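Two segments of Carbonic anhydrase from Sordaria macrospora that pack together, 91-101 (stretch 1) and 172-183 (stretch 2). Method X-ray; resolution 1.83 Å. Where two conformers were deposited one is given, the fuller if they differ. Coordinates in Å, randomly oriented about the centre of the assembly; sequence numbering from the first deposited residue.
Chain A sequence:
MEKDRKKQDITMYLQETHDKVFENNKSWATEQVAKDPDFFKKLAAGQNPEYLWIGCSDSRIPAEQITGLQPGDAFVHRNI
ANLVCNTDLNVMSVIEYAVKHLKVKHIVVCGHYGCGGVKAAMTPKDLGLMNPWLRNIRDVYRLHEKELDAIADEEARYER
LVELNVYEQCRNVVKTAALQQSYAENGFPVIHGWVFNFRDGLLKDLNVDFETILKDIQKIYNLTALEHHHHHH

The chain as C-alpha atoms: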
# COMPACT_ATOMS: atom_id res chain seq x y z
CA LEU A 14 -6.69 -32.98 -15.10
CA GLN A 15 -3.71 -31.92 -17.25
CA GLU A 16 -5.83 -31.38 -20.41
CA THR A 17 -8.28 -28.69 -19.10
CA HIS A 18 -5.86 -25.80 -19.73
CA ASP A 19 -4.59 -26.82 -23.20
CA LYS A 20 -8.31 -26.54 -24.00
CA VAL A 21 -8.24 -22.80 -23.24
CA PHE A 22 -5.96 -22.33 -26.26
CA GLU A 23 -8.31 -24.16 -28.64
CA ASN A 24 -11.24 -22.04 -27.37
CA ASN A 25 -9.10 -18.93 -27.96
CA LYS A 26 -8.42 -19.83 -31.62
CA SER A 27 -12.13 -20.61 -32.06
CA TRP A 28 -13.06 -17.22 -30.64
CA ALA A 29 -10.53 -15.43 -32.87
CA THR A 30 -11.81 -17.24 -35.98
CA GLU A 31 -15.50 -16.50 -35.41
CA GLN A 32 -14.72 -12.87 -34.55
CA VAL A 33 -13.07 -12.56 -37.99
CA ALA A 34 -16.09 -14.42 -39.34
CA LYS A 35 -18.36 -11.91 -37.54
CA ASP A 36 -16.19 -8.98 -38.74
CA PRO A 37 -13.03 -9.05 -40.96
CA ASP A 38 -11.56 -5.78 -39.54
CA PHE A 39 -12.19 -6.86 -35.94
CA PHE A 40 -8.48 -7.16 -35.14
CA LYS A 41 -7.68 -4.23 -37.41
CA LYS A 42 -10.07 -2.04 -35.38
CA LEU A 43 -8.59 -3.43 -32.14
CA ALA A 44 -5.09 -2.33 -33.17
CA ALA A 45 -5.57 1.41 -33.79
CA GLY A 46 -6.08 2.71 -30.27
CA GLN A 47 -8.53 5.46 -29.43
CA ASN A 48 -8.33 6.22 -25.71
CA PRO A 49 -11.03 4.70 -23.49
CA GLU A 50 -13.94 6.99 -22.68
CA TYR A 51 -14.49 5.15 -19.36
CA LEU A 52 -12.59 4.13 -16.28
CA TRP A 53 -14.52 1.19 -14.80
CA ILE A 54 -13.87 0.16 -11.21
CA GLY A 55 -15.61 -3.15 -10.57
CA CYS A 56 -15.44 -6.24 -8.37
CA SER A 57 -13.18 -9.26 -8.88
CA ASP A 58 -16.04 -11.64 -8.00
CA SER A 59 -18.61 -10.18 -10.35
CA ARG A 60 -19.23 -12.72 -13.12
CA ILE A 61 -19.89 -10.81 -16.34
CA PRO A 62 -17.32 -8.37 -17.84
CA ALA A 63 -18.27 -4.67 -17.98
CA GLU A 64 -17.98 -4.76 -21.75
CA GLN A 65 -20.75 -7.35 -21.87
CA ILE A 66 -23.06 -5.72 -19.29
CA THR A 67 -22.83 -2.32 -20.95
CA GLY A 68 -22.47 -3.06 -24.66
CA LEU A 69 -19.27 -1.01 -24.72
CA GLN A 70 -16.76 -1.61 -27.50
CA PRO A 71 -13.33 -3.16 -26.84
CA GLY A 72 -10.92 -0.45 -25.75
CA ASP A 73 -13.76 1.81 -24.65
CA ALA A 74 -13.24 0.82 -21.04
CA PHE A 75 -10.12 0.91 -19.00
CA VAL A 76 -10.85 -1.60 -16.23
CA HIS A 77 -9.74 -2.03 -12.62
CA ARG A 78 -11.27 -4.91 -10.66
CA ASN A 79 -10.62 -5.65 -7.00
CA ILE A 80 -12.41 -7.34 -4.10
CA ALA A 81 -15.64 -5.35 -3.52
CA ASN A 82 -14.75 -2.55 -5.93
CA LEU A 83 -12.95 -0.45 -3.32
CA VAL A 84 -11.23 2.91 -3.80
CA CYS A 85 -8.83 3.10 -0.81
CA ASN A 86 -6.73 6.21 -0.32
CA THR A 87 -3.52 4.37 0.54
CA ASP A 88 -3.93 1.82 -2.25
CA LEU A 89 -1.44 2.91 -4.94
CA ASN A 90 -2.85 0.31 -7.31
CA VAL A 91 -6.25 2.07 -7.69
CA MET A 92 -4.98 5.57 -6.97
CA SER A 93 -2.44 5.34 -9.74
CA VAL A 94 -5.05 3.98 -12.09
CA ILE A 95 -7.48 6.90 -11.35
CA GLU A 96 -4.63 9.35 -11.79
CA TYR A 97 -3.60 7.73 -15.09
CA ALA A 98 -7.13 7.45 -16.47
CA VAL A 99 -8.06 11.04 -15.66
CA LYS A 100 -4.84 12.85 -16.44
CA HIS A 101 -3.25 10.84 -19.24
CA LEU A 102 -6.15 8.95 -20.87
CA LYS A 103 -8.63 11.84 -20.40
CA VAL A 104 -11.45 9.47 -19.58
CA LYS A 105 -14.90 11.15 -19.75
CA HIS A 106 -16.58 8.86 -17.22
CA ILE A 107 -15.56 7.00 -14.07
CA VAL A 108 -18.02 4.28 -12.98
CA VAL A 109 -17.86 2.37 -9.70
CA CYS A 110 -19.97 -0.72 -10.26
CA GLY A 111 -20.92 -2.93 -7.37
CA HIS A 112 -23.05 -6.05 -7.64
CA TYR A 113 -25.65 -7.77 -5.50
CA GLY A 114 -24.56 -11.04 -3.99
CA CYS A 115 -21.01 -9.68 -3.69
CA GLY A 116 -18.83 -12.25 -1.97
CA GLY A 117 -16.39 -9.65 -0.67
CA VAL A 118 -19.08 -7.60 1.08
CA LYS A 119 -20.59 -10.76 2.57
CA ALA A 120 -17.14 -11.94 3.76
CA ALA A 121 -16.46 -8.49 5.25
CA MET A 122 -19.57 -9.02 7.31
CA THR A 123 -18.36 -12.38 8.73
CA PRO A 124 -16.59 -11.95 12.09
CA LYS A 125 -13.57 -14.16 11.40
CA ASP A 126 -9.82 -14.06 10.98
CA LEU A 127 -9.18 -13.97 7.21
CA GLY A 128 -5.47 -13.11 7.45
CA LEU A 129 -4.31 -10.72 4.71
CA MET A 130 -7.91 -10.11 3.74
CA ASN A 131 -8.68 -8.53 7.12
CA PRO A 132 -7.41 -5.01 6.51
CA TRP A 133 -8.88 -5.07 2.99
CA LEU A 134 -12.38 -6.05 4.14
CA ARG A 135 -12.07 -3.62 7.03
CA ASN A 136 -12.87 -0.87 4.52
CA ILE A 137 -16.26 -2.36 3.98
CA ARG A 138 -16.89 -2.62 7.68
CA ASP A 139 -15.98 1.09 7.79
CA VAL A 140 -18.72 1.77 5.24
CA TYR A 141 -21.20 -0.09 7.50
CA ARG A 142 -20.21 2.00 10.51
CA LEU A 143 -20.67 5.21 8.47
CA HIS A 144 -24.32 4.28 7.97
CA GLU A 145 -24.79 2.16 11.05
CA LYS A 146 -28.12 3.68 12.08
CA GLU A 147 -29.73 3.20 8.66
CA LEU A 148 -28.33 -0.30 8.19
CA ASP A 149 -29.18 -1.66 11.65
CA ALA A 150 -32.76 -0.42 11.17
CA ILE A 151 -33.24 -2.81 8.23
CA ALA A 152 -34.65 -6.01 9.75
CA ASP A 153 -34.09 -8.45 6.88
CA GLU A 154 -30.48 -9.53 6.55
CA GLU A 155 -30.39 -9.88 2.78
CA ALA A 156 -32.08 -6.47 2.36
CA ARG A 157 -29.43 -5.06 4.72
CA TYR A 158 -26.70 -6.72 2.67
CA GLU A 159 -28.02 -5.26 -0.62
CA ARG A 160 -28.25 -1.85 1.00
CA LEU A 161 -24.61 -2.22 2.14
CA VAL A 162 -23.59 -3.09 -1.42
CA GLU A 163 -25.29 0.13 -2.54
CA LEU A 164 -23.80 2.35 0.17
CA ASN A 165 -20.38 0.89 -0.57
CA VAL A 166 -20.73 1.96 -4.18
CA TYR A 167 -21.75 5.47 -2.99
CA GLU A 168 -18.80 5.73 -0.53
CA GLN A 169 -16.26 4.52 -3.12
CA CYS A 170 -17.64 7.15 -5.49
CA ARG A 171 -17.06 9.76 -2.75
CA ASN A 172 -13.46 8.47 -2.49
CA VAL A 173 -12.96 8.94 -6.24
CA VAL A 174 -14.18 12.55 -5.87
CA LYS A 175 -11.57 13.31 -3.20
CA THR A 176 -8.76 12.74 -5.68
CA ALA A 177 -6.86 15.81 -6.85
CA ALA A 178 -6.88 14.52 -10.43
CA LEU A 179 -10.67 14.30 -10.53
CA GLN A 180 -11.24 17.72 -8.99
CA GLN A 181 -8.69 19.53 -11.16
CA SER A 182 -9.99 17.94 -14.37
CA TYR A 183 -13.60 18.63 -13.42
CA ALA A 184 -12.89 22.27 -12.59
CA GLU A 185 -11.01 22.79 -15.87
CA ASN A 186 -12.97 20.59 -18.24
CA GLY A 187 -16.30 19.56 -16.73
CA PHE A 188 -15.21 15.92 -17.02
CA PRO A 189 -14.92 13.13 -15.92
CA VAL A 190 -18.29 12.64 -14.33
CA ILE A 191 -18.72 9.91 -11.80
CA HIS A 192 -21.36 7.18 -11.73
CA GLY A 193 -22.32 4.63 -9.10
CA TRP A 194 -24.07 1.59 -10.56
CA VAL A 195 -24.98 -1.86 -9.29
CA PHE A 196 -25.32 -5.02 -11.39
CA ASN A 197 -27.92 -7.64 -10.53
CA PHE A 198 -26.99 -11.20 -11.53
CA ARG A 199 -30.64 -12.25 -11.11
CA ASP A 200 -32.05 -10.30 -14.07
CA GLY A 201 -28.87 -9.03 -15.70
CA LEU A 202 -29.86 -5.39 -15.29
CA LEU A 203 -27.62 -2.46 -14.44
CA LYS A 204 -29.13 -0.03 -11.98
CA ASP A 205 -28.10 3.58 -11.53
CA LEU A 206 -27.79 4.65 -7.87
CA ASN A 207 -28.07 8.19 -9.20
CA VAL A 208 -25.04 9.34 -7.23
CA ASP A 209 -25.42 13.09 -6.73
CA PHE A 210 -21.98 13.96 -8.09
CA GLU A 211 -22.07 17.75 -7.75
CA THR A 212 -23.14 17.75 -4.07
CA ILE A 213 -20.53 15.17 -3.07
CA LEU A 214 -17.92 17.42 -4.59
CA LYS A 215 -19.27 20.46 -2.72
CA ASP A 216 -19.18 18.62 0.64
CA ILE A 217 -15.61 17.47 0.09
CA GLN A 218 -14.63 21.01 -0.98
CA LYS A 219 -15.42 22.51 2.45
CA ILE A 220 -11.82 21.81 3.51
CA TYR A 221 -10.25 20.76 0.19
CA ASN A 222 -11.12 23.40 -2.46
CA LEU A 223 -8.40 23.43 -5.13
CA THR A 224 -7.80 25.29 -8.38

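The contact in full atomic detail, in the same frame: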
# COMPACT_ATOMS: atom_id res chain seq x y z
N VAL A 91 -5.08 1.32 -7.18
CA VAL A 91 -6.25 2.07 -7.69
C VAL A 91 -5.98 3.56 -7.82
O VAL A 91 -6.47 4.20 -8.77
CB VAL A 91 -7.54 1.81 -6.85
CG1 VAL A 91 -7.54 2.62 -5.56
CG2 VAL A 91 -8.79 2.18 -7.62
N MET A 92 -5.22 4.13 -6.89
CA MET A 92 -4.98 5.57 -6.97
C MET A 92 -4.21 5.92 -8.23
O MET A 92 -4.51 6.91 -8.93
CB MET A 92 -4.23 6.06 -5.74
CG MET A 92 -5.07 6.04 -4.49
SD MET A 92 -6.35 7.31 -4.66
CE MET A 92 -7.77 6.26 -4.78
N SER A 93 -3.24 5.09 -8.56
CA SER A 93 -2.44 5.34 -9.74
C SER A 93 -3.29 5.07 -10.98
O SER A 93 -3.17 5.78 -12.00
CB SER A 93 -1.15 4.51 -9.73
OG SER A 93 -1.45 3.14 -9.79
N VAL A 94 -4.19 4.09 -10.92
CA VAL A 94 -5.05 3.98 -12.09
C VAL A 94 -6.07 5.14 -12.31
O VAL A 94 -6.35 5.53 -13.46
CB VAL A 94 -5.67 2.61 -12.22
CG1 VAL A 94 -6.80 2.43 -11.29
CG2 VAL A 94 -6.17 2.47 -13.59
N ILE A 95 -6.60 5.72 -11.23
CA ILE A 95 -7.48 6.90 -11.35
C ILE A 95 -6.67 8.06 -11.91
O ILE A 95 -7.09 8.77 -12.87
CB ILE A 95 -8.07 7.26 -9.97
CG1 ILE A 95 -9.00 6.14 -9.52
CG2 ILE A 95 -8.83 8.61 -10.02
CD1 ILE A 95 -9.58 6.32 -8.11
N GLU A 96 -5.51 8.28 -11.32
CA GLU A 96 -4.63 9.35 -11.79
C GLU A 96 -4.34 9.22 -13.28
O GLU A 96 -4.45 10.20 -14.05
CB GLU A 96 -3.32 9.30 -11.00
CG GLU A 96 -2.20 10.14 -11.58
CD GLU A 96 -2.15 11.51 -10.94
OE1 GLU A 96 -3.23 12.07 -10.71
OE2 GLU A 96 -1.03 11.99 -10.66
N TYR A 97 -3.98 8.01 -13.70
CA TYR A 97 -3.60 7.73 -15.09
C TYR A 97 -4.76 7.85 -16.06
O TYR A 97 -4.60 8.36 -17.18
CB TYR A 97 -3.02 6.32 -15.17
CG TYR A 97 -2.50 5.90 -16.54
CD1 TYR A 97 -1.38 6.51 -17.11
CD2 TYR A 97 -3.10 4.87 -17.23
CE1 TYR A 97 -0.91 6.10 -18.36
CE2 TYR A 97 -2.64 4.45 -18.46
CZ TYR A 97 -1.55 5.06 -19.02
OH TYR A 97 -1.14 4.61 -20.25
N ALA A 98 -5.93 7.39 -15.64
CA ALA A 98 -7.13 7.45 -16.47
C ALA A 98 -7.60 8.88 -16.66
O ALA A 98 -8.01 9.28 -17.76
CB ALA A 98 -8.25 6.60 -15.87
N VAL A 99 -7.55 9.67 -15.59
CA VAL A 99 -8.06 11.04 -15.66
C VAL A 99 -7.08 11.95 -16.37
O VAL A 99 -7.44 12.71 -17.28
CB VAL A 99 -8.29 11.60 -14.28
CG1 VAL A 99 -8.55 13.08 -14.36
CG2 VAL A 99 -9.45 10.86 -13.61
N LYS A 100 -5.82 11.88 -15.96
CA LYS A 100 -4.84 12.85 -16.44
C LYS A 100 -4.22 12.51 -17.79
O LYS A 100 -3.99 13.40 -18.61
CB LYS A 100 -3.76 13.07 -15.38
CG LYS A 100 -4.04 14.31 -14.53
CD LYS A 100 -3.28 14.30 -13.21
CE LYS A 100 -3.27 15.70 -12.59
NZ LYS A 100 -1.98 15.98 -11.89
N HIS A 101 -3.97 11.24 -18.04
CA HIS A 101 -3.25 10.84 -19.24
C HIS A 101 -4.15 10.20 -20.30
O HIS A 101 -3.91 10.38 -21.50
CB HIS A 101 -2.07 9.94 -18.86
CG HIS A 101 -1.12 10.60 -17.90
ND1 HIS A 101 -0.31 11.65 -18.26
CD2 HIS A 101 -0.86 10.36 -16.59
CE1 HIS A 101 0.41 12.03 -17.22
NE2 HIS A 101 0.09 11.26 -16.19
N ASN A 172 -14.94 8.56 -2.49
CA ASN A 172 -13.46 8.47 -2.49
C ASN A 172 -12.81 8.80 -3.82
O ASN A 172 -11.68 9.31 -3.84
CB ASN A 172 -12.99 7.08 -2.04
CG ASN A 172 -13.42 6.76 -0.61
OD1 ASN A 172 -13.81 7.64 0.15
ND2 ASN A 172 -13.38 5.48 -0.27
N VAL A 173 -13.49 8.50 -4.94
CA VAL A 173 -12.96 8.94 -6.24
C VAL A 173 -12.99 10.47 -6.31
O VAL A 173 -12.01 11.10 -6.76
CB VAL A 173 -13.77 8.38 -7.43
CG1 VAL A 173 -13.26 9.00 -8.74
CG2 VAL A 173 -13.60 6.89 -7.52
N VAL A 174 -14.07 11.07 -5.81
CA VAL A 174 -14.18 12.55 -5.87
C VAL A 174 -13.12 13.32 -5.07
O VAL A 174 -12.76 14.48 -5.40
CB VAL A 174 -15.59 13.00 -5.51
CG1 VAL A 174 -15.73 14.53 -5.51
CG2 VAL A 174 -16.56 12.44 -6.49
N LYS A 175 -12.61 12.68 -4.02
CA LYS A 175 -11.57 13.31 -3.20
C LYS A 175 -10.26 13.47 -3.93
O LYS A 175 -9.42 14.31 -3.53
CB LYS A 175 -11.32 12.46 -1.95
CG LYS A 175 -12.53 12.29 -1.03
CD LYS A 175 -12.18 11.29 0.12
CE LYS A 175 -13.43 10.97 0.95
NZ LYS A 175 -13.10 9.93 1.98
N THR A 176 -10.05 12.69 -4.99
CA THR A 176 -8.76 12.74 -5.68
C THR A 176 -8.51 14.08 -6.33
O THR A 176 -9.42 14.69 -6.88
CB THR A 176 -8.55 11.59 -6.69
OG1 THR A 176 -9.45 11.72 -7.81
CG2 THR A 176 -8.77 10.27 -6.00
N ALA A 177 -7.26 14.54 -6.26
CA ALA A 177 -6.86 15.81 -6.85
C ALA A 177 -7.06 15.81 -8.35
O ALA A 177 -7.50 16.81 -8.93
CB ALA A 177 -5.38 16.13 -6.49
N ALA A 178 -6.77 14.67 -8.98
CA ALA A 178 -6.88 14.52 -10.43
C ALA A 178 -8.30 14.83 -10.86
O ALA A 178 -8.54 15.68 -11.75
CB ALA A 178 -6.50 13.11 -10.84
N LEU A 179 -9.24 14.13 -10.23
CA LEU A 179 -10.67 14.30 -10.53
C LEU A 179 -11.11 15.75 -10.38
O LEU A 179 -11.74 16.31 -11.29
CB LEU A 179 -11.55 13.42 -9.63
CG LEU A 179 -12.97 13.76 -10.11
CD1 LEU A 179 -13.61 12.60 -10.82
CD2 LEU A 179 -13.88 14.39 -9.07
N GLN A 180 -10.78 16.36 -9.24
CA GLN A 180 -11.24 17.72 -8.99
C GLN A 180 -10.66 18.74 -9.97
O GLN A 180 -11.38 19.59 -10.49
CB GLN A 180 -10.94 18.16 -7.54
CG GLN A 180 -11.56 19.52 -7.23
CD GLN A 180 -11.27 20.00 -5.83
OE1 GLN A 180 -11.18 21.21 -5.59
NE2 GLN A 180 -11.14 19.07 -4.90
N GLN A 181 -9.36 18.64 -10.21
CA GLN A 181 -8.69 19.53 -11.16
C GLN A 181 -9.31 19.40 -12.55
O GLN A 181 -9.73 20.41 -13.15
CB GLN A 181 -7.19 19.24 -11.21
CG GLN A 181 -6.43 19.68 -9.95
CD GLN A 181 -5.09 18.99 -9.80
OE1 GLN A 181 -4.88 17.89 -10.33
NE2 GLN A 181 -4.18 19.61 -9.07
N SER A 182 -9.39 18.17 -13.05
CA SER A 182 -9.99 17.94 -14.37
C SER A 182 -11.42 18.46 -14.44
O SER A 182 -11.81 19.12 -15.41
CB SER A 182 -9.93 16.46 -14.76
OG SER A 182 -10.27 16.29 -16.13
N TYR A 183 -12.21 18.20 -13.40
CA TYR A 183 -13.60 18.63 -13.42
C TYR A 183 -13.74 20.15 -13.43
O TYR A 183 -14.56 20.70 -14.19
CB TYR A 183 -14.40 18.03 -12.27
CG TYR A 183 -15.88 18.28 -12.45
CD1 TYR A 183 -16.54 19.26 -11.71
CD2 TYR A 183 -16.60 17.59 -13.41
CE1 TYR A 183 -17.89 19.50 -11.89
CE2 TYR A 183 -17.95 17.83 -13.61
CZ TYR A 183 -18.58 18.78 -12.85
OH TYR A 183 -19.93 19.01 -13.06
O HOH W 1 -5.13 12.32 -7.95

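This is a small, mostly apolar packing of one helix against another and the turn before it, supplemented by a water bridge with one weak bond, with no direct hydrogen bond between the stretches. Helix 91-100 and helix 177-183 run nearly parallel, at 19°, and their axes approach to 9.1 Å. The contact buries 409 Å², both sides summed.

The tightest point lies where Ala 178 faces Glu 96, their CA atoms 5.8 Å apart. Ala 178 points toward the first helix and ends at its methyl, so the first helix can come close: Glu 96 OE1 lies 3.4 Å from Ala 178 CB, and Val 99 CG1 lies 4.1 Å from the same CB. Val 99, also pointing toward its partner, places CG1 over the backbone of the second helix, 3.7 Å from Ala 178 O and 3.7 Å from Ser 182 CB. With chi1 in t, CG1 thus fills the space between Ala 178 and Ser 182, two residues one helical turn apart, whose small side chains leave room for it.

One turn earlier on the first helix, Ile 95 continues the apolar strip. Its CD1 meets Val 173 CG2 at 4.1 Å, while its CG2 lies 3.9 Å from Thr 176 OG1. With chi1 in m and chi2 in t, CD1 extends to Val 173 and CG2 lies by Thr 176, the N-cap residue of helix 177-183. Met 92 points sideways, but its flexible chain brings SD to 4.1 Å from Thr 176 CG2.

Thr 176 serves both the turn and the contact. Its OG1 donates to Val 173 O at 2.8 Å and accepts a weak capping bond from Leu 179 N at 3.4 Å, so the hydroxyl is satisfied locally even though it lies beside Ile 95. Its methyl is left to pack against Met 92.

Polar groups gather around Glu 96 and Lys 100. Ala 178 N, in the first turn of its helix, has no acceptor within that helix; the O of water 1 accepts from Ala 178 N at 3.0 Å and donates weakly to Glu 96 OE1 at 3.4 Å. The carboxylate thus reaches the helix start through a water. Lys 100, partly exposed, lays its aliphatic chain along the border, with CD 4.2 Å from Ala 178 CB and CE 3.5 Å from Gln 181 OE1.

The rule to read here is small residues on the second helix where it comes close, branched aliphatics beside them, a buried Glu 96 linked through a water, and Lys 100 at the partly exposed border.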